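Local coordinates for pseudouridine synthase (Pyrococcus abyssi, PDB 2AUS), which probably isomerises specific uridines in RNA to pseudouridine, as the archaeal Cbf5 member of the TruB family of pseudouridine synthases, at residues A25-K30 and T291-L296; I49-P54 and V215-L220; V88-L93 and G206-D211; A112-H117 and R166-R171; S258-V263 and D328-L333. One frame throughout, in Å; residues are numbered along the deposited sequence.

Contacts 2, 3 and 4 are buried and belong to the pseudouridine-synthase part of the chain. Contact 1 is a surface contact and contact 5 is partly buried; both involve the PUA domain, against which an N-terminal loop (25-30) and the C-terminal tail (328-333) pack. Contacts 2 and 3 meet through neighbouring strands 47-53 and 88-93. Contact 4 is an antiparallel pairing in the sheet that also carries strand 208-209 of contact 3. Contact 2 combines a parallel bridge with leucine packing, and contact 3 is apolar across its segments. Contact 1 turns on the Lys-293 ammonium, bonded to Thr-27 and Asn-28, whereas contact 5 packs Val-260 and Ala-261 on the tail; the two share the Tyr-330 hydroxyl.

Contact 1: residues A25-K30 and T291-L296; sequences AETNPK and TLKDEL
Lys-293 carries the polar part of this surface contact. Its CG stands anti to the carbonyl carbon (chi1 -61°), the chain runs extended to CE, and a bend at chi4 (62°) brings the ammonium to the Thr-27 hydroxyl and the Asn-28 carbonyl. There NZ donates to Thr-27 OG1 at 2.7 Å and to Asn-28 O at 2.7 Å, the latter from above the carbonyl plane. The Thr-27 hydroxyl is placed for this by its position anti to the backbone N (chi1 -172°), while its CG2 lies 3.8 Å from Lys-293 CG. Lys-293 itself sits in a type I turn, Thr-291 to Asp-294, that links strands 286-291 and 296-302 as a hairpin of the PUA domain; Thr-291 OG1 accepts from Lys-293 N, an ST turn, and from Glu-295 N, and donates to Glu-295 OE1 on its anti lone pair. Beside the lysine, Leu-292 brings CB to 3.7 Å from Thr-27 CB and its CD1 to 4.0 Å from Ala-25 CB. Asn-28 OD1 accepts from Lys-30 N at 2.6 Å, closing an Asx turn. Further bonds to Trp-31 O and Tyr-330 OH hold the ammonium, and Asp-257 takes both Thr-27 OG1 and Asn-28 N.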
# COMPACT_ATOMS: atom_id res chain seq x y z
N ALA A 25 48.72 6.51 27.09
CA ALA A 25 47.92 7.32 26.17
C ALA A 25 46.69 7.93 26.83
O ALA A 25 45.98 7.28 27.58
CB ALA A 25 47.50 6.49 24.97
N GLU A 26 46.46 9.21 26.53
CA GLU A 26 45.33 9.95 27.06
C GLU A 26 44.71 10.67 25.88
O GLU A 26 45.35 10.81 24.83
CB GLU A 26 45.81 10.96 28.11
CG GLU A 26 46.54 10.36 29.31
CD GLU A 26 45.70 9.38 30.11
OE1 GLU A 26 44.45 9.53 30.12
OE2 GLU A 26 46.28 8.47 30.74
N THR A 27 43.48 11.14 26.03
CA THR A 27 42.82 11.83 24.93
C THR A 27 42.36 13.21 25.37
O THR A 27 42.09 13.44 26.55
CB THR A 27 41.61 10.99 24.40
OG1 THR A 27 41.09 11.58 23.20
CG2 THR A 27 40.50 10.91 25.44
N ASN A 28 42.29 14.14 24.41
CA ASN A 28 41.87 15.51 24.67
C ASN A 28 40.35 15.57 24.79
O ASN A 28 39.63 15.35 23.82
CB ASN A 28 42.34 16.42 23.53
CG ASN A 28 42.05 17.90 23.79
OD1 ASN A 28 40.97 18.27 24.27
ND2 ASN A 28 43.01 18.75 23.45
N PRO A 29 39.83 15.88 25.98
CA PRO A 29 38.38 15.96 26.18
C PRO A 29 37.68 16.99 25.30
O PRO A 29 36.47 16.91 25.10
CB PRO A 29 38.25 16.29 27.68
CG PRO A 29 39.50 17.06 27.96
CD PRO A 29 40.56 16.27 27.20
N LYS A 30 38.43 17.94 24.76
CA LYS A 30 37.84 18.97 23.91
C LYS A 30 37.67 18.48 22.48
O LYS A 30 36.86 19.02 21.73
CB LYS A 30 38.71 20.23 23.92
CG LYS A 30 38.92 20.84 25.31
CD LYS A 30 37.60 21.22 25.96
CE LYS A 30 37.81 21.74 27.38
NZ LYS A 30 36.52 22.08 28.03
N THR A 291 38.81 5.95 18.32
CA THR A 291 39.54 6.97 19.07
C THR A 291 39.50 6.45 20.51
O THR A 291 38.76 5.51 20.82
CB THR A 291 38.83 8.33 19.12
OG1 THR A 291 37.61 8.19 19.86
CG2 THR A 291 38.54 8.87 17.71
N LEU A 292 40.26 7.10 21.38
CA LEU A 292 40.29 6.71 22.78
C LEU A 292 38.96 7.00 23.49
O LEU A 292 38.77 6.62 24.64
CB LEU A 292 41.45 7.41 23.50
CG LEU A 292 42.80 6.90 22.98
CD1 LEU A 292 43.98 7.65 23.60
CD2 LEU A 292 42.88 5.42 23.29
N LYS A 293 38.04 7.67 22.80
CA LYS A 293 36.73 7.96 23.38
C LYS A 293 35.72 6.97 22.79
O LYS A 293 34.52 7.13 22.94
CB LYS A 293 36.28 9.39 23.06
CG LYS A 293 37.20 10.48 23.61
CD LYS A 293 36.59 11.86 23.38
CE LYS A 293 37.57 12.97 23.75
NZ LYS A 293 38.81 12.93 22.91
N ASP A 294 36.23 5.94 22.13
CA ASP A 294 35.39 4.93 21.49
C ASP A 294 34.54 5.45 20.33
O ASP A 294 33.44 4.93 20.07
CB ASP A 294 34.53 4.22 22.54
CG ASP A 294 35.38 3.47 23.57
OD1 ASP A 294 36.40 2.87 23.17
OD2 ASP A 294 35.03 3.49 24.77
N GLU A 295 35.04 6.46 19.62
CA GLU A 295 34.32 6.98 18.45
C GLU A 295 34.88 6.20 17.28
O GLU A 295 36.06 5.85 17.28
CB GLU A 295 34.65 8.46 18.21
CG GLU A 295 34.29 9.41 19.33
CD GLU A 295 35.15 10.66 19.30
OE1 GLU A 295 36.31 10.59 19.76
OE2 GLU A 295 34.67 11.70 18.81
N LEU A 296 34.05 5.92 16.28
CA LEU A 296 34.52 5.19 15.12
C LEU A 296 35.27 6.15 14.20
O LEU A 296 34.73 7.16 13.76
CB LEU A 296 33.35 4.58 14.36
CG LEU A 296 33.66 3.95 13.00
CD1 LEU A 296 34.57 2.74 13.19
CD2 LEU A 296 32.34 3.53 12.33

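Contact 2: residues I49-P54 and V215-L220; sequences INLDKP and VTLHDL
Two backbone hydrogen bonds lay Val-215 alongside strand 49-53: Val-215 N reaches Asn-50 O at 2.9 Å, nearly along the C=O axis, and Asp-52 N reaches Val-215 O at 2.8 Å in the carbonyl plane. They bracket Leu-51 in a parallel bridge. Water 1 extends the polar link, donating to Asp-52 O and accepting from Leu-217 N, the first residue of the helix. That helix starts with a capping box: Thr-216 OG1 takes Asp-219 N at 3.2 Å, and Asp-219 OD2 takes Thr-216 N from above the carboxylate plane. Val-215 adds a short parallel pairing to strand 47-53 of the mixed sheet of the pseudouridine-synthase domain, and helix 217-228 follows directly, its leucines packing on that strand. Ile-49 CD1 meets Leu-220 CD1 tip to tip at 3.6 Å, while its CG2 touches Val-215 CG2 at 3.6 Å, the two side chains crossing at about a right angle. Leu-51, CG anti to the backbone N (chi1 -168°), sends CD1 to 3.9 Å from Leu-220 CD1 and CD2 toward Leu-217 CD2. Leu-217 CD1 rests against Pro-54 CD. Helix 59-69 brings Val-62 and Ile-66 onto Leu-51, Arg-201 salt-bridges Asp-52, and another protein chain packs on Pro-54 and Leu-217.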
# COMPACT_ATOMS: atom_id res chain seq x y z
N ILE A 49 19.83 3.78 12.35
CA ILE A 49 18.51 3.46 12.87
C ILE A 49 18.27 1.96 12.89
O ILE A 49 18.55 1.28 11.90
CB ILE A 49 17.39 4.09 12.01
CG1 ILE A 49 17.57 5.61 11.96
CG2 ILE A 49 16.02 3.75 12.58
CD1 ILE A 49 16.53 6.32 11.10
N ASN A 50 17.79 1.44 14.00
CA ASN A 50 17.47 0.02 14.09
C ASN A 50 15.98 -0.02 13.73
O ASN A 50 15.11 -0.01 14.60
CB ASN A 50 17.72 -0.51 15.49
CG ASN A 50 17.41 -1.99 15.63
OD1 ASN A 50 17.40 -2.73 14.64
ND2 ASN A 50 17.18 -2.43 16.85
N LEU A 51 15.71 -0.03 12.43
CA LEU A 51 14.34 -0.00 11.95
C LEU A 51 13.66 -1.35 11.78
O LEU A 51 14.28 -2.33 11.37
CB LEU A 51 14.30 0.73 10.61
CG LEU A 51 12.89 1.09 10.15
CD1 LEU A 51 12.49 2.45 10.75
CD2 LEU A 51 12.84 1.14 8.63
N ASP A 52 12.37 -1.39 12.12
CA ASP A 52 11.57 -2.61 11.95
C ASP A 52 10.91 -2.39 10.60
O ASP A 52 9.92 -1.67 10.50
CB ASP A 52 10.48 -2.72 13.03
CG ASP A 52 9.75 -4.07 12.99
OD1 ASP A 52 9.80 -4.77 11.95
OD2 ASP A 52 9.12 -4.44 14.01
N LYS A 53 11.49 -2.98 9.56
CA LYS A 53 10.95 -2.82 8.22
C LYS A 53 9.55 -3.41 8.11
O LYS A 53 9.29 -4.51 8.58
CB LYS A 53 11.87 -3.50 7.20
CG LYS A 53 11.30 -3.54 5.78
CD LYS A 53 12.11 -4.45 4.88
CE LYS A 53 11.49 -4.53 3.49
NZ LYS A 53 10.06 -4.97 3.55
N PRO A 54 8.62 -2.67 7.50
CA PRO A 54 7.27 -3.22 7.37
C PRO A 54 7.22 -4.07 6.10
O PRO A 54 7.95 -3.80 5.15
CB PRO A 54 6.40 -1.97 7.26
CG PRO A 54 7.27 -1.06 6.45
CD PRO A 54 8.65 -1.26 7.08
N VAL A 215 12.75 0.66 16.14
CA VAL A 215 11.71 1.65 15.91
C VAL A 215 11.03 1.49 14.55
O VAL A 215 11.58 0.87 13.64
CB VAL A 215 12.28 3.09 16.02
CG1 VAL A 215 12.77 3.34 17.45
CG2 VAL A 215 13.41 3.30 15.02
N THR A 216 9.84 2.05 14.43
CA THR A 216 9.08 1.97 13.18
C THR A 216 9.08 3.32 12.48
O THR A 216 9.43 4.34 13.07
CB THR A 216 7.60 1.59 13.43
OG1 THR A 216 6.96 2.63 14.18
CG2 THR A 216 7.49 0.28 14.20
N LEU A 217 8.67 3.31 11.22
CA LEU A 217 8.60 4.53 10.42
C LEU A 217 7.68 5.56 11.06
O LEU A 217 7.94 6.76 11.01
CB LEU A 217 8.12 4.17 9.01
CG LEU A 217 9.13 3.32 8.23
CD1 LEU A 217 8.45 2.64 7.04
CD2 LEU A 217 10.27 4.21 7.78
N HIS A 218 6.60 5.09 11.67
CA HIS A 218 5.66 5.99 12.32
C HIS A 218 6.31 6.59 13.55
O HIS A 218 6.10 7.76 13.87
CB HIS A 218 4.37 5.26 12.69
CG HIS A 218 3.44 5.07 11.53
ND1 HIS A 218 2.37 4.20 11.57
CD2 HIS A 218 3.41 5.65 10.31
CE1 HIS A 218 1.72 4.26 10.42
NE2 HIS A 218 2.33 5.13 9.64
N ASP A 219 7.11 5.78 14.24
CA ASP A 219 7.81 6.28 15.41
C ASP A 219 8.70 7.43 14.97
O ASP A 219 8.70 8.49 15.59
CB ASP A 219 8.69 5.21 16.05
CG ASP A 219 7.90 4.14 16.74
OD1 ASP A 219 6.74 4.42 17.14
OD2 ASP A 219 8.44 3.02 16.91
N LEU A 220 9.45 7.22 13.89
CA LEU A 220 10.35 8.24 13.37
C LEU A 220 9.62 9.52 12.98
O LEU A 220 10.11 10.62 13.26
CB LEU A 220 11.12 7.72 12.15
CG LEU A 220 12.18 6.65 12.44
CD1 LEU A 220 12.90 6.30 11.14
CD2 LEU A 220 13.17 7.19 13.47
O HOH W 1 8.31 0.62 10.18

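Contact 3: residues V88-L93 and G206-D211; sequences VLPVAL and GPFKED
Pro-90 sits against the ring of Phe-208. Its CB lies over one face, 4.0 Å from the ring centroid and 13° off the normal, a CH-pi contact offset toward the rim; its CG meets Phe-208 CD1 at 3.6 Å. Beside it Val-88 crosses the root of the same side chain at about a right angle, CG1 touching Phe-208 CB at 3.6 Å. Both branches of Val-88 work, since CG1 stands anti to the backbone N and CG2 anti to the carbonyl carbon: CG2 approaches Lys-209 CA at 4.2 Å and the stem of Glu-210 at CG. Phe-208 is set by its CG anti to the carbonyl carbon (chi1 -59°), with a chi2 of 86° turning the ring face to the proline. Strand 88-93 pairs with 47-53 and, at Val-88, bonds to Arg-202 of strand 195-205, the neighbour of strand 208-209; the Phe-208 side chain packs where these parts of the core sheet meet. Arg-202 holds Val-88 through its backbone and through NH1 to Val-88 O, and Asn-50 ND2 donates to Lys-209 O. Glu-210 makes salt bridges to Arg-201 and to a basic side chain of another protein chain, and a hydrogen bond to an aromatic side chain there.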
# COMPACT_ATOMS: atom_id res chain seq x y z
N VAL A 88 14.23 -6.34 11.61
CA VAL A 88 15.46 -5.59 11.75
C VAL A 88 16.12 -5.16 10.45
O VAL A 88 16.64 -5.97 9.69
CB VAL A 88 16.46 -6.38 12.60
CG1 VAL A 88 17.76 -5.59 12.77
CG2 VAL A 88 15.85 -6.68 13.96
N LEU A 89 16.08 -3.86 10.20
CA LEU A 89 16.69 -3.28 9.02
C LEU A 89 17.55 -2.10 9.44
O LEU A 89 17.05 -0.98 9.60
CB LEU A 89 15.62 -2.81 8.02
CG LEU A 89 16.23 -2.23 6.74
CD1 LEU A 89 16.86 -3.36 5.93
CD2 LEU A 89 15.17 -1.52 5.93
N PRO A 90 18.85 -2.33 9.64
CA PRO A 90 19.72 -1.22 10.05
C PRO A 90 19.85 -0.22 8.91
O PRO A 90 20.17 -0.58 7.78
CB PRO A 90 21.05 -1.91 10.34
CG PRO A 90 20.64 -3.28 10.77
CD PRO A 90 19.56 -3.61 9.75
N VAL A 91 19.58 1.05 9.21
CA VAL A 91 19.69 2.09 8.20
C VAL A 91 20.65 3.15 8.71
O VAL A 91 20.36 3.86 9.68
CB VAL A 91 18.30 2.74 7.91
CG1 VAL A 91 18.43 3.78 6.81
CG2 VAL A 91 17.30 1.67 7.49
N ALA A 92 21.82 3.25 8.07
CA ALA A 92 22.82 4.23 8.46
C ALA A 92 22.46 5.56 7.81
O ALA A 92 22.00 5.60 6.66
CB ALA A 92 24.21 3.77 8.01
N LEU A 93 22.68 6.66 8.53
CA LEU A 93 22.32 7.98 8.04
C LEU A 93 23.47 8.92 7.69
O LEU A 93 24.54 8.90 8.31
CB LEU A 93 21.44 8.70 9.08
CG LEU A 93 20.38 7.86 9.80
CD1 LEU A 93 19.76 8.71 10.90
CD2 LEU A 93 19.32 7.39 8.81
N GLY A 206 23.60 -8.79 13.17
CA GLY A 206 24.79 -8.34 13.88
C GLY A 206 24.36 -7.82 15.24
O GLY A 206 23.66 -8.51 15.98
N PRO A 207 24.75 -6.59 15.60
CA PRO A 207 24.37 -6.05 16.90
C PRO A 207 22.94 -5.50 17.00
O PRO A 207 22.50 -5.08 18.07
CB PRO A 207 25.43 -4.99 17.15
CG PRO A 207 25.69 -4.46 15.76
CD PRO A 207 25.71 -5.71 14.91
N PHE A 208 22.22 -5.49 15.88
CA PHE A 208 20.85 -4.98 15.90
C PHE A 208 19.83 -6.08 16.14
O PHE A 208 19.77 -7.07 15.42
CB PHE A 208 20.54 -4.24 14.59
CG PHE A 208 21.45 -3.08 14.34
CD1 PHE A 208 22.67 -3.26 13.70
CD2 PHE A 208 21.11 -1.81 14.80
CE1 PHE A 208 23.55 -2.19 13.52
CE2 PHE A 208 21.98 -0.73 14.63
CZ PHE A 208 23.20 -0.92 13.99
N LYS A 209 19.01 -5.90 17.17
CA LYS A 209 18.00 -6.88 17.51
C LYS A 209 16.73 -6.21 18.02
O LYS A 209 16.68 -4.99 18.18
CB LYS A 209 18.55 -7.82 18.58
CG LYS A 209 18.91 -7.13 19.88
CD LYS A 209 19.35 -8.12 20.96
CE LYS A 209 20.65 -8.81 20.59
NZ LYS A 209 21.17 -9.67 21.70
N GLU A 210 15.71 -7.02 18.26
CA GLU A 210 14.43 -6.53 18.76
C GLU A 210 14.52 -6.17 20.23
O GLU A 210 14.23 -6.98 21.11
CB GLU A 210 13.34 -7.59 18.56
CG GLU A 210 12.94 -7.80 17.12
CD GLU A 210 11.75 -8.74 17.00
OE1 GLU A 210 11.93 -9.96 17.20
OE2 GLU A 210 10.64 -8.25 16.71
N ASP A 211 14.93 -4.94 20.48
CA ASP A 211 15.04 -4.44 21.84
C ASP A 211 14.47 -3.02 21.85
O ASP A 211 13.80 -2.63 20.90
CB ASP A 211 16.50 -4.45 22.29
CG ASP A 211 17.41 -3.63 21.39
OD1 ASP A 211 18.64 -3.79 21.50
OD2 ASP A 211 16.90 -2.82 20.58

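Contact 4: residues A112-H117 and R166-R171; sequences ALMHLH and RDVLFR
Two neighbouring strands run antiparallel here, the axes of strands 112-116 and 167-171 approaching to 4.6 Å. On the face of Ala-112, Met-114, Val-168 and Phe-170, the ring of Phe-170 lies across the partner strand, its CG in the crowded position between the backbone N and the carbonyl carbon (chi1 69°). It fits between two bumps: Ala-112 CB over one face, 4.1 Å from Phe-170 CE2, and Met-114 CB at the ring edge, 3.9 Å from Phe-170 CE2. The methionine then runs out extended and bends at chi3 (77°), so that Met-114 CE drops beside Val-168 CB at 3.7 Å. Met-129 of helix 122-131 and Ile-184 of helix 180-191 pack on this face. On the opposite face Leu-113 CD1 lies over the Val-168 carbonyl and near Asp-167 CB. There His-115 ND1 donates to Asp-167 OD1 at 3.0 Å, the acceptor near the ring plane but met from above the carboxylate plane; Asp-167 OD2 pairs with a basic side chain of another protein chain. Arg-166 lies extended along the end of the partner strand, its NE in a salt bridge with Asp-119. Backbone bonds such as Met-114 N to Val-168 O, 2.7 Å and almost straight (178°), hold a regular antiparallel ladder within the sheet of the pseudouridine-synthase fold, its apolar face covered by two helices.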
# COMPACT_ATOMS: atom_id res chain seq x y z
N ALA A 112 10.71 -17.72 11.02
CA ALA A 112 10.05 -18.07 9.77
C ALA A 112 8.93 -19.06 9.91
O ALA A 112 8.94 -19.94 10.77
CB ALA A 112 11.08 -18.60 8.78
N LEU A 113 7.95 -18.91 9.03
CA LEU A 113 6.81 -19.79 8.99
C LEU A 113 6.95 -20.66 7.74
O LEU A 113 6.89 -20.18 6.62
CB LEU A 113 5.52 -18.99 8.92
CG LEU A 113 4.26 -19.83 8.73
CD1 LEU A 113 4.18 -20.89 9.82
CD2 LEU A 113 3.02 -18.93 8.77
N MET A 114 7.15 -21.96 7.95
CA MET A 114 7.30 -22.89 6.85
C MET A 114 6.02 -23.69 6.66
O MET A 114 5.45 -24.20 7.62
CB MET A 114 8.47 -23.84 7.13
CG MET A 114 8.53 -25.06 6.22
SD MET A 114 9.99 -26.07 6.53
CE MET A 114 9.52 -26.95 8.04
N HIS A 115 5.57 -23.79 5.42
CA HIS A 115 4.37 -24.55 5.13
C HIS A 115 4.73 -25.81 4.34
O HIS A 115 5.22 -25.73 3.22
CB HIS A 115 3.39 -23.71 4.31
CG HIS A 115 2.09 -24.41 4.05
ND1 HIS A 115 1.22 -24.75 5.06
CD2 HIS A 115 1.55 -24.88 2.90
CE1 HIS A 115 0.19 -25.40 4.54
NE2 HIS A 115 0.37 -25.50 3.24
N LEU A 116 4.50 -26.98 4.94
CA LEU A 116 4.80 -28.25 4.28
C LEU A 116 3.70 -28.58 3.29
O LEU A 116 2.52 -28.33 3.55
CB LEU A 116 4.92 -29.36 5.32
CG LEU A 116 6.07 -29.15 6.29
CD1 LEU A 116 6.11 -30.26 7.31
CD2 LEU A 116 7.39 -29.07 5.52
N HIS A 117 4.09 -29.13 2.14
CA HIS A 117 3.13 -29.47 1.10
C HIS A 117 2.53 -30.87 1.27
O HIS A 117 1.76 -31.33 0.44
CB HIS A 117 3.80 -29.35 -0.27
CG HIS A 117 4.18 -27.94 -0.63
ND1 HIS A 117 3.25 -26.93 -0.75
CD2 HIS A 117 5.39 -27.37 -0.86
CE1 HIS A 117 3.87 -25.80 -1.05
NE2 HIS A 117 5.17 -26.04 -1.12
N ARG A 166 0.82 -28.82 9.03
CA ARG A 166 1.77 -28.52 7.97
C ARG A 166 2.51 -27.21 8.19
O ARG A 166 3.40 -26.87 7.42
CB ARG A 166 1.05 -28.47 6.63
CG ARG A 166 0.40 -29.78 6.26
CD ARG A 166 0.05 -29.83 4.80
NE ARG A 166 -0.49 -31.13 4.44
CZ ARG A 166 -0.85 -31.46 3.20
NH1 ARG A 166 -0.72 -30.58 2.22
NH2 ARG A 166 -1.35 -32.67 2.96
N ASP A 167 2.14 -26.49 9.24
CA ASP A 167 2.78 -25.21 9.53
C ASP A 167 3.82 -25.32 10.62
O ASP A 167 3.56 -25.83 11.71
CB ASP A 167 1.72 -24.17 9.91
CG ASP A 167 0.81 -23.82 8.74
OD1 ASP A 167 1.31 -23.31 7.72
OD2 ASP A 167 -0.42 -24.06 8.85
N VAL A 168 5.02 -24.85 10.31
CA VAL A 168 6.13 -24.91 11.25
C VAL A 168 6.69 -23.52 11.45
O VAL A 168 7.18 -22.89 10.52
CB VAL A 168 7.25 -25.84 10.73
CG1 VAL A 168 8.38 -25.94 11.76
CG2 VAL A 168 6.68 -27.22 10.44
N LEU A 169 6.59 -23.03 12.68
CA LEU A 169 7.10 -21.72 13.04
C LEU A 169 8.44 -21.96 13.75
O LEU A 169 8.48 -22.61 14.80
CB LEU A 169 6.12 -21.01 13.98
CG LEU A 169 6.55 -19.66 14.56
CD1 LEU A 169 6.62 -18.62 13.45
CD2 LEU A 169 5.55 -19.22 15.64
N PHE A 170 9.52 -21.44 13.18
CA PHE A 170 10.82 -21.65 13.81
C PHE A 170 11.73 -20.45 13.77
O PHE A 170 11.57 -19.56 12.94
CB PHE A 170 11.51 -22.86 13.18
CG PHE A 170 11.96 -22.65 11.76
CD1 PHE A 170 13.28 -22.31 11.48
CD2 PHE A 170 11.07 -22.83 10.71
CE1 PHE A 170 13.72 -22.16 10.16
CE2 PHE A 170 11.49 -22.67 9.39
CZ PHE A 170 12.82 -22.34 9.12
N ARG A 171 12.69 -20.44 14.69
CA ARG A 171 13.67 -19.37 14.79
C ARG A 171 14.98 -19.97 14.32
O ARG A 171 15.30 -21.10 14.66
CB ARG A 171 13.78 -18.89 16.23
CG ARG A 171 14.99 -18.01 16.51
CD ARG A 171 14.96 -17.51 17.95
NE ARG A 171 14.02 -16.40 18.09
CZ ARG A 171 13.10 -16.31 19.05
NH1 ARG A 171 12.98 -17.27 19.95
NH2 ARG A 171 12.30 -15.25 19.09

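Contact 5: residues S258-V263 and D328-L333; sequences SAVAAV and DWYPKL
This is a partly buried packing contact, mostly apolar, in which the C-terminal tail of the chain, residues 328-333, lies across helix 257-264 of the PUA domain. The main meeting is between Val-260 and Tyr-330. Val-260 CG1, anti to the backbone N (chi1 176°), touches Tyr-330 CD2 at 3.6 Å, while CG2 lies over one face of the ring; the two side chains cross obliquely. The tyrosine is aimed by its CG anti to the carbonyl carbon (chi1 -69°). At the next residue, Ala-261 CB comes to 3.1 Å from Tyr-330 O, a tight approach that brings the tail's backbone close to the helix, and to 3.7 Å from Lys-332 CG. At this point the CA atoms of Ala-261 and Tyr-330 are 5.3 Å apart. Lys-332 then stretches out beyond CG with chi3 and chi4 anti, its aliphatic chain passing obliquely over the helix so that CE passes 3.8 Å from Ala-262 CA. The phenol of Tyr-330 points past the helix, its OH hydrogen-bonded to Glu-295 and Lys-293 in the turn between strands 286-291 and 296-302, and Thr-291 touches both Val-260 and Tyr-330. On another side of the helix, Val-263 packs on Val-297 and Ala-298 of strand 296-302.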
# COMPACT_ATOMS: atom_id res chain seq x y z
N SER A 258 46.63 12.01 17.85
CA SER A 258 47.41 12.45 16.69
C SER A 258 47.22 11.54 15.49
O SER A 258 47.21 12.00 14.35
CB SER A 258 48.90 12.52 17.04
OG SER A 258 49.40 11.25 17.41
N ALA A 259 47.07 10.24 15.75
CA ALA A 259 46.87 9.28 14.67
C ALA A 259 45.47 9.46 14.10
O ALA A 259 45.22 9.19 12.93
CB ALA A 259 47.07 7.87 15.18
N VAL A 260 44.54 9.93 14.93
CA VAL A 260 43.18 10.15 14.46
C VAL A 260 43.20 11.22 13.37
O VAL A 260 42.55 11.08 12.33
CB VAL A 260 42.24 10.62 15.58
CG1 VAL A 260 40.87 10.91 15.00
CG2 VAL A 260 42.14 9.56 16.67
N ALA A 261 43.95 12.29 13.60
CA ALA A 261 44.04 13.38 12.64
C ALA A 261 44.61 12.88 11.32
O ALA A 261 44.07 13.18 10.24
CB ALA A 261 44.92 14.50 13.20
N ALA A 262 45.68 12.11 11.40
CA ALA A 262 46.32 11.57 10.20
C ALA A 262 45.37 10.67 9.42
O ALA A 262 45.26 10.77 8.19
CB ALA A 262 47.59 10.80 10.59
N VAL A 263 44.67 9.78 10.12
CA VAL A 263 43.74 8.88 9.46
C VAL A 263 42.55 9.66 8.92
O VAL A 263 42.07 9.38 7.82
CB VAL A 263 43.23 7.77 10.43
CG1 VAL A 263 42.12 6.99 9.78
CG2 VAL A 263 44.37 6.84 10.79
N ASP A 328 37.76 17.93 11.29
CA ASP A 328 37.72 18.95 12.34
C ASP A 328 37.66 18.51 13.81
O ASP A 328 37.95 19.31 14.70
CB ASP A 328 36.56 19.90 12.05
CG ASP A 328 36.48 21.07 13.03
OD1 ASP A 328 35.74 20.95 14.04
OD2 ASP A 328 37.18 22.09 12.79
N TRP A 329 37.27 17.27 14.08
CA TRP A 329 37.17 16.81 15.46
C TRP A 329 38.52 16.68 16.14
O TRP A 329 38.68 17.09 17.27
CB TRP A 329 36.40 15.49 15.54
CG TRP A 329 34.93 15.66 15.23
CD1 TRP A 329 34.30 16.80 14.79
CD2 TRP A 329 33.91 14.65 15.31
NE1 TRP A 329 32.97 16.56 14.57
CE2 TRP A 329 32.70 15.24 14.88
CE3 TRP A 329 33.91 13.30 15.68
CZ2 TRP A 329 31.50 14.54 14.83
CZ3 TRP A 329 32.71 12.60 15.63
CH2 TRP A 329 31.53 13.22 15.20
N TYR A 330 39.49 16.11 15.43
CA TYR A 330 40.85 15.96 15.96
C TYR A 330 41.72 16.63 14.90
O TYR A 330 42.40 15.97 14.12
CB TYR A 330 41.21 14.47 16.10
CG TYR A 330 40.44 13.76 17.19
CD1 TYR A 330 41.04 13.47 18.42
CD2 TYR A 330 39.12 13.37 16.99
CE1 TYR A 330 40.34 12.81 19.43
CE2 TYR A 330 38.40 12.71 18.00
CZ TYR A 330 39.02 12.44 19.21
OH TYR A 330 38.33 11.84 20.23
N PRO A 331 41.70 17.96 14.87
CA PRO A 331 42.46 18.76 13.90
C PRO A 331 43.97 18.65 13.89
O PRO A 331 44.60 18.46 14.92
CB PRO A 331 42.02 20.18 14.23
CG PRO A 331 41.94 20.13 15.73
CD PRO A 331 41.19 18.82 15.96
N LYS A 332 44.53 18.77 12.69
CA LYS A 332 45.98 18.79 12.55
C LYS A 332 46.32 20.25 12.81
O LYS A 332 45.75 21.15 12.17
CB LYS A 332 46.41 18.40 11.14
CG LYS A 332 46.46 16.91 10.90
CD LYS A 332 47.19 16.61 9.61
CE LYS A 332 47.22 15.13 9.32
NZ LYS A 332 47.97 14.87 8.05
N LEU A 333 47.22 20.49 13.75
CA LEU A 333 47.63 21.85 14.09
C LEU A 333 49.13 22.00 13.85
O LEU A 333 49.93 21.31 14.48
CB LEU A 333 47.31 22.13 15.56
CG LEU A 333 45.85 21.91 15.96
CD1 LEU A 333 45.70 22.01 17.47
CD2 LEU A 333 44.97 22.95 15.26